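Local coordinates for phenylacetic acid degradation protein PaaI (Thermus thermophilus HB8, PDB 1WLU) that probably hydrolyses acyl-CoA thioesters as a hot dog-fold thioesterase linked to phenylacetic acid degradation, and binds coenzyme A, at residues F42-A45 and L46-A50. Residues are numbered along the deposited sequence; the frame is centred on the assembly and turned at random.
Sequences FLYA and LADSA
Tyr44 and Asp48 both hold CG anti to the backbone N (chi1 179° and -173°), which lays the aromatic ring and the carboxylate next to each other one turn apart on helix 40-56, the central helix that the curved antiparallel sheet of the hot dog fold wraps around. Tyr44 CE1 lies 3.8 Å from Asp48 CB; the two side chains pass at a slant, with the ring and carboxylate planes 15° apart. On the backbone, Asp48 N donates to Tyr44 O over 2.7 Å, a short and nearly straight bond. The same i to i+4 hydrogen bonding joins Leu46 N to Phe42 O and Ala47 N to Leu43 O, the latter at 3.1 Å. Leu46 turns to strand 79-89, against Val80 and Ala82, whereas Leu43 and Tyr44 pack on Met68 of strand 61-70. The Tyr44 ring stacks on Tyr44 of the second subunit, and its OH is hydrogen-bonded to Tyr70 OH of that subunit, Tyr70 being one of the residues seen to bind CoA in this protein. Asp48 OD2 is hydrogen-bonded to O1 of a glycerol, probably from the crystallisation liquor, consistent with a pocket near the CoA-binding Ala63. In Ser49 it is OG that stands anti to the carbonyl carbon, beside the backbone N, and this turns the hydroxyl back to Ala45 O. OG also bonds to His39 NE2 of the second subunit, tying the helix to that subunit. With an alanine here the hydroxyl goes, and that histidine nitrogen is likely to lose its mate and Ala45 O one of its two donors. As it stands, Ala45 O accepts twice, from Ser49 N at 2.9 Å and from Ser49 OG at 2.8 Å, the two donors arriving from opposite faces of the carbonyl plane.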
ATOM      1  N   PHE A  42     -17.539  -1.723   1.791  1.00 14.45           N
ATOM      2  CA  PHE A  42     -18.151  -2.822   2.525  1.00 13.41           C
ATOM      3  C   PHE A  42     -17.142  -3.958   2.636  1.00 13.55           C
ATOM      4  O   PHE A  42     -16.957  -4.530   3.711  1.00 13.46           O
ATOM      5  CB  PHE A  42     -19.410  -3.329   1.819  1.00 14.32           C
ATOM      6  CG  PHE A  42     -19.984  -4.566   2.446  1.00 14.13           C
ATOM      7  CD1 PHE A  42     -20.654  -4.497   3.663  1.00 14.31           C
ATOM      8  CD2 PHE A  42     -19.797  -5.810   1.853  1.00 14.78           C
ATOM      9  CE1 PHE A  42     -21.126  -5.653   4.284  1.00 15.16           C
ATOM     10  CE2 PHE A  42     -20.265  -6.971   2.466  1.00 15.21           C
ATOM     11  CZ  PHE A  42     -20.930  -6.891   3.684  1.00 15.06           C
ATOM     12  N   LEU A  43     -16.493  -4.289   1.523  1.00 12.86           N
ATOM     13  CA  LEU A  43     -15.504  -5.358   1.528  1.00 13.05           C
ATOM     14  C   LEU A  43     -14.334  -4.979   2.429  1.00 12.81           C
ATOM     15  O   LEU A  43     -13.806  -5.817   3.159  1.00 13.09           O
ATOM     16  CB  LEU A  43     -15.022  -5.645   0.104  1.00 13.88           C
ATOM     17  CG  LEU A  43     -16.119  -6.152  -0.840  1.00 14.68           C
ATOM     18  CD1 LEU A  43     -15.532  -6.379  -2.221  1.00 17.44           C
ATOM     19  CD2 LEU A  43     -16.726  -7.443  -0.294  1.00 17.46           C
ATOM     20  N   TYR A  44     -13.933  -3.714   2.388  1.00 12.77           N
ATOM     21  CA  TYR A  44     -12.843  -3.265   3.240  1.00 13.18           C
ATOM     22  C   TYR A  44     -13.265  -3.338   4.707  1.00 13.41           C
ATOM     23  O   TYR A  44     -12.497  -3.794   5.551  1.00 12.86           O
ATOM     24  CB  TYR A  44     -12.426  -1.835   2.887  1.00 12.70           C
ATOM     25  CG  TYR A  44     -11.301  -1.296   3.749  1.00 12.14           C
ATOM     26  CD1 TYR A  44     -11.555  -0.753   5.011  1.00 13.19           C
ATOM     27  CD2 TYR A  44      -9.982  -1.340   3.305  1.00 13.59           C
ATOM     28  CE1 TYR A  44     -10.520  -0.267   5.808  1.00 14.52           C
ATOM     29  CE2 TYR A  44      -8.942  -0.861   4.091  1.00 14.81           C
ATOM     30  CZ  TYR A  44      -9.215  -0.324   5.337  1.00 15.32           C
ATOM     31  OH  TYR A  44      -8.177   0.163   6.102  1.00 19.14           O
ATOM     32  N   ALA A  45     -14.484  -2.898   5.010  1.00 12.95           N
ATOM     33  CA  ALA A  45     -14.970  -2.933   6.387  1.00 13.18           C
ATOM     34  C   ALA A  45     -14.927  -4.359   6.926  1.00 12.80           C
ATOM     35  O   ALA A  45     -14.587  -4.584   8.089  1.00 13.19           O
ATOM     36  CB  ALA A  45     -16.390  -2.386   6.456  1.00 13.58           C
ATOM     37  N   LEU A  46     -15.277  -5.316   6.076  1.00 13.07           N
ATOM     38  CA  LEU A  46     -15.261  -6.722   6.458  1.00 12.68           C
ATOM     39  C   LEU A  46     -13.837  -7.150   6.808  1.00 13.00           C
ATOM     40  O   LEU A  46     -13.591  -7.719   7.872  1.00 13.50           O
ATOM     41  CB  LEU A  46     -15.790  -7.578   5.306  1.00 14.50           C
ATOM     42  CG  LEU A  46     -15.810  -9.091   5.523  1.00 15.57           C
ATOM     43  CD1 LEU A  46     -16.891  -9.448   6.536  1.00 18.34           C
ATOM     44  CD2 LEU A  46     -16.080  -9.789   4.202  1.00 17.72           C
ATOM     45  N   ALA A  47     -12.897  -6.866   5.912  1.00 12.50           N
ATOM     46  CA  ALA A  47     -11.503  -7.233   6.140  1.00 12.56           C
ATOM     47  C   ALA A  47     -10.932  -6.506   7.349  1.00 12.88           C
ATOM     48  O   ALA A  47     -10.241  -7.104   8.175  1.00 13.03           O
ATOM     49  CB  ALA A  47     -10.675  -6.917   4.900  1.00 12.09           C
ATOM     50  N   ASP A  48     -11.226  -5.214   7.449  1.00 12.80           N
ATOM     51  CA  ASP A  48     -10.740  -4.397   8.550  1.00 13.20           C
ATOM     52  C   ASP A  48     -11.247  -4.907   9.892  1.00 14.10           C
ATOM     53  O   ASP A  48     -10.541  -4.834  10.898  1.00 14.04           O
ATOM     54  CB  ASP A  48     -11.179  -2.945   8.354  1.00 14.66           C
ATOM     55  CG  ASP A  48     -10.574  -2.018   9.377  1.00 17.48           C
ATOM     56  OD1 ASP A  48      -9.337  -1.866   9.373  1.00 21.61           O
ATOM     57  OD2 ASP A  48     -11.328  -1.446  10.188  1.00 18.77           O
ATOM     58  N   SER A  49     -12.473  -5.419   9.910  1.00 13.59           N
ATOM     59  CA  SER A  49     -13.046  -5.942  11.146  1.00 13.98           C
ATOM     60  C   SER A  49     -12.292  -7.190  11.610  1.00 13.60           C
ATOM     61  O   SER A  49     -12.018  -7.344  12.799  1.00 13.99           O
ATOM     62  CB  SER A  49     -14.533  -6.251  10.955  1.00 14.37           C
ATOM     63  OG  SER A  49     -15.266  -5.060  10.713  1.00 15.77           O
ATOM     64  N   ALA A  50     -11.959  -8.078  10.676  1.00 12.60           N
ATOM     65  CA  ALA A  50     -11.211  -9.286  11.021  1.00 12.22           C
ATOM     66  C   ALA A  50      -9.812  -8.875  11.489  1.00 13.11           C
ATOM     67  O   ALA A  50      -9.269  -9.437  12.438  1.00 13.55           O
ATOM     68  CB  ALA A  50     -11.120 -10.206   9.812  1.00 12.42           C
TER